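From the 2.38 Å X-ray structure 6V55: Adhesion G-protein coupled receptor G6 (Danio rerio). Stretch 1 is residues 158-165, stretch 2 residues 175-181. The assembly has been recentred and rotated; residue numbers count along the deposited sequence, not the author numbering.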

ATOM      1  N   LYS A 158      20.023  31.222  40.443  1.00 74.71           N
ATOM      2  CA  LYS A 158      19.398  31.616  41.699  1.00 74.54           C
ATOM      3  C   LYS A 158      20.267  31.013  42.807  1.00 77.36           C
ATOM      4  O   LYS A 158      21.013  30.059  42.562  1.00 76.06           O
ATOM      5  CB  LYS A 158      17.916  31.149  41.737  1.00 71.93           C
ATOM      6  CG  LYS A 158      17.058  31.478  42.980  1.00 70.28           C
ATOM      7  CD  LYS A 158      17.143  32.943  43.407  1.00 68.16           C
ATOM      8  CE  LYS A 158      16.697  33.115  44.870  1.00 67.65           C
ATOM      9  NZ  LYS A 158      17.724  32.735  45.901  1.00 66.28           N
ATOM     10  N   ALA A 159      20.229  31.621  44.001  1.00 77.37           N
ATOM     11  CA  ALA A 159      20.966  31.075  45.135  1.00 75.84           C
ATOM     12  C   ALA A 159      20.331  29.782  45.649  1.00 78.29           C
ATOM     13  O   ALA A 159      21.032  28.787  45.869  1.00 80.59           O
ATOM     14  CB  ALA A 159      21.055  32.113  46.251  1.00 75.72           C
ATOM     15  N   THR A 160      19.011  29.772  45.852  1.00 77.48           N
ATOM     16  CA  THR A 160      18.299  28.587  46.331  1.00 74.73           C
ATOM     17  C   THR A 160      17.464  28.003  45.191  1.00 74.87           C
ATOM     18  O   THR A 160      16.547  28.658  44.683  1.00 72.58           O
ATOM     19  CB  THR A 160      17.418  28.903  47.549  1.00 71.01           C
ATOM     20  OG1 THR A 160      16.320  29.738  47.160  1.00 71.27           O
ATOM     21  CG2 THR A 160      18.228  29.605  48.643  1.00 67.95           C
ATOM     22  N   GLU A 161      17.793  26.773  44.795  1.00 77.09           N
ATOM     23  CA  GLU A 161      17.112  26.059  43.726  1.00 74.58           C
ATOM     24  C   GLU A 161      17.213  24.563  44.011  1.00 72.12           C
ATOM     25  O   GLU A 161      18.216  24.102  44.560  1.00 75.74           O
ATOM     26  CB  GLU A 161      17.713  26.422  42.356  1.00 76.44           C
ATOM     27  CG  GLU A 161      19.238  26.520  42.285  1.00 78.53           C
ATOM     28  CD  GLU A 161      19.731  27.195  40.992  1.00 86.89           C
ATOM     29  OE1 GLU A 161      18.902  27.523  40.117  1.00 91.21           O
ATOM     30  OE2 GLU A 161      20.955  27.383  40.828  1.00 89.73           O
ATOM     31  N   THR A 162      16.165  23.804  43.656  1.00 61.68           N
ATOM     32  CA  THR A 162      16.088  22.375  43.964  1.00 52.40           C
ATOM     33  C   THR A 162      16.093  21.524  42.696  1.00 43.54           C
ATOM     34  O   THR A 162      15.537  21.918  41.672  1.00 42.61           O
ATOM     35  CB  THR A 162      14.827  22.046  44.766  1.00 51.04           C
ATOM     36  OG1 THR A 162      13.667  22.303  43.963  1.00 47.33           O
ATOM     37  CG2 THR A 162      14.754  22.882  46.026  1.00 50.79           C
ATOM     38  N   ILE A 163      16.696  20.330  42.774  1.00 39.28           N
ATOM     39  CA  ILE A 163      16.857  19.458  41.616  1.00 40.59           C
ATOM     40  C   ILE A 163      16.012  18.189  41.721  1.00 43.51           C
ATOM     41  O   ILE A 163      15.329  17.822  40.753  1.00 45.38           O
ATOM     42  CB  ILE A 163      18.352  19.132  41.360  1.00 34.38           C
ATOM     43  CG1 ILE A 163      19.105  20.451  41.140  1.00 37.63           C
ATOM     44  CG2 ILE A 163      18.554  18.191  40.159  1.00 33.55           C
ATOM     45  CD1 ILE A 163      20.571  20.314  40.837  1.00 36.40           C
ATOM     46  N   PHE A 164      16.007  17.506  42.874  1.00 40.88           N
ATOM     47  CA  PHE A 164      14.921  16.552  43.132  1.00 39.37           C
ATOM     48  C   PHE A 164      14.546  16.578  44.607  1.00 37.50           C
ATOM     49  O   PHE A 164      15.313  17.052  45.451  1.00 42.20           O
ATOM     50  CB  PHE A 164      15.232  15.106  42.673  1.00 39.30           C
ATOM     51  CG  PHE A 164      16.450  14.471  43.308  1.00 43.85           C
ATOM     52  CD1 PHE A 164      16.339  13.703  44.472  1.00 42.35           C
ATOM     53  CD2 PHE A 164      17.695  14.568  42.687  1.00 47.05           C
ATOM     54  CE1 PHE A 164      17.455  13.103  45.030  1.00 42.70           C
ATOM     55  CE2 PHE A 164      18.818  13.941  43.228  1.00 46.33           C
ATOM     56  CZ  PHE A 164      18.704  13.232  44.409  1.00 43.57           C
ATOM     57  N   THR A 165      13.355  16.050  44.911  1.00 34.93           N
ATOM     58  CA  THR A 165      12.837  16.028  46.278  1.00 36.81           C
ATOM     59  C   THR A 165      12.075  14.735  46.550  1.00 38.47           C
ATOM     60  O   THR A 165      11.087  14.428  45.873  1.00 40.45           O
ATOM     61  CB  THR A 165      11.932  17.233  46.547  1.00 35.83           C
ATOM     62  OG1 THR A 165      12.694  18.430  46.392  1.00 36.16           O
ATOM     63  CG2 THR A 165      11.364  17.181  47.966  1.00 36.48           C
ATOM     64  N   LEU A 175      14.912  13.320  51.405  1.00 37.40           N
ATOM     65  CA  LEU A 175      16.069  13.338  50.525  1.00 37.07           C
ATOM     66  C   LEU A 175      15.840  14.460  49.532  1.00 42.65           C
ATOM     67  O   LEU A 175      14.739  14.574  48.987  1.00 44.84           O
ATOM     68  CB  LEU A 175      16.280  12.008  49.792  1.00 36.36           C
ATOM     69  CG  LEU A 175      17.493  12.014  48.848  1.00 36.01           C
ATOM     70  CD1 LEU A 175      18.783  12.124  49.645  1.00 36.56           C
ATOM     71  CD2 LEU A 175      17.522  10.833  47.900  1.00 35.24           C
ATOM     72  N   ALA A 176      16.854  15.297  49.318  1.00 37.07           N
ATOM     73  CA  ALA A 176      16.772  16.390  48.364  1.00 37.31           C
ATOM     74  C   ALA A 176      18.168  16.773  47.891  1.00 39.82           C
ATOM     75  O   ALA A 176      19.106  16.828  48.691  1.00 44.11           O
ATOM     76  CB  ALA A 176      16.087  17.612  48.981  1.00 38.71           C
ATOM     77  N   PHE A 177      18.301  17.049  46.596  1.00 37.07           N
ATOM     78  CA  PHE A 177      19.530  17.618  46.050  1.00 38.46           C
ATOM     79  C   PHE A 177      19.229  19.042  45.623  1.00 44.74           C
ATOM     80  O   PHE A 177      18.489  19.266  44.665  1.00 46.76           O
ATOM     81  CB  PHE A 177      20.062  16.813  44.874  1.00 35.59           C
ATOM     82  CG  PHE A 177      21.383  17.300  44.348  1.00 36.72           C
ATOM     83  CD1 PHE A 177      22.409  17.659  45.223  1.00 37.00           C
ATOM     84  CD2 PHE A 177      21.608  17.380  42.981  1.00 37.50           C
ATOM     85  CE1 PHE A 177      23.634  18.090  44.744  1.00 36.60           C
ATOM     86  CE2 PHE A 177      22.837  17.811  42.489  1.00 39.12           C
ATOM     87  CZ  PHE A 177      23.848  18.167  43.374  1.00 38.67           C
ATOM     88  N   GLU A 178      19.804  20.001  46.331  1.00 48.06           N
ATOM     89  CA  GLU A 178      19.481  21.392  46.085  1.00 48.67           C
ATOM     90  C   GLU A 178      20.729  22.222  46.310  1.00 54.82           C
ATOM     91  O   GLU A 178      21.540  21.915  47.185  1.00 60.85           O
ATOM     92  CB  GLU A 178      18.345  21.852  46.997  1.00 45.54           C
ATOM     93  CG  GLU A 178      18.528  21.365  48.403  1.00 50.32           C
ATOM     94  CD  GLU A 178      17.496  21.915  49.340  1.00 55.86           C
ATOM     95  OE1 GLU A 178      16.353  22.143  48.893  1.00 62.00           O
ATOM     96  OE2 GLU A 178      17.829  22.112  50.528  1.00 53.58           O
ATOM     97  N   LYS A 179      20.887  23.266  45.502  1.00 56.80           N
ATOM     98  CA  LYS A 179      21.983  24.215  45.668  1.00 56.94           C
ATOM     99  C   LYS A 179      21.503  25.341  46.587  1.00 60.93           C
ATOM    100  O   LYS A 179      20.427  25.912  46.373  1.00 59.68           O
ATOM    101  CB  LYS A 179      22.469  24.743  44.315  1.00 50.28           C
ATOM    102  CG  LYS A 179      23.646  23.958  43.684  1.00 41.65           C
ATOM    103  CD  LYS A 179      23.324  22.518  43.289  1.00 37.60           C
ATOM    104  N   THR A 180      22.293  25.631  47.627  1.00 66.07           N
ATOM    105  CA  THR A 180      21.809  26.273  48.849  1.00 72.10           C
ATOM    106  C   THR A 180      22.457  27.629  49.132  1.00 74.55           C
ATOM    107  O   THR A 180      22.957  28.287  48.213  1.00 76.97           O
ATOM    108  CB  THR A 180      22.086  25.356  50.040  1.00 75.71           C
ATOM    109  OG1 THR A 180      23.499  25.128  50.114  1.00 77.42           O
ATOM    110  CG2 THR A 180      21.376  24.008  49.886  1.00 76.86           C
ATOM    111  N   SER A 181      22.420  28.055  50.408  1.00 73.98           N
ATOM    112  CA  SER A 181      23.281  29.143  50.880  1.00 71.51           C
ATOM    113  C   SER A 181      24.749  28.800  50.673  1.00 70.18           C
ATOM    114  O   SER A 181      25.538  29.640  50.226  1.00 71.93           O
ATOM    115  CB  SER A 181      23.035  29.431  52.366  1.00 68.75           C
ATOM    116  OG  SER A 181      21.744  29.956  52.603  1.00 68.82           O
TER

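The two stretches run antiparallel, their end-to-end directions 175° apart, and bury 610 Å² between them. E161 and K179 form a hydrogen-bonded pair: E161 N donates to K179 O at 3.2 Å, and K179 N to E161 O at 3.0 Å. T162 and E178 follow as a close, non-hydrogen-bonded pair.

Then the register shifts by one. This is a beta bulge, and the chain turns a corner at I163. Two residues, I163 and F164, now share one partner. I163 N donates to F177 O at 2.8 Å, while F177 N donates to F164 O at 3.2 Å. F177 thus has both backbone polar groups satisfied across the bulge.

Side chains pack beside the bulge. The CA-to-CB bond of I163 points toward the other strand. Three apolar side-chain pairs form here: I163 CD1 meets the ring of F177 at CE2, 3.8 Å away; F164 CE2 packs 3.5 Å from F177 CB; and L175 CD2 sits at the edge of the F164 ring, 3.7 Å from F164 CE1. One face of that ring covers F177 N. K179 CB lies 4.2 Å from E161 CG, and K179 CD 4.3 Å from I163 CD1.

The side chains of T162, T165, A176 and E178 lie on the other face from those of E161, F164, F177 and K179. There, T162 CG2 rests 3.4 Å from E178 OE1, which is hydrogen-bonded elsewhere in the structure.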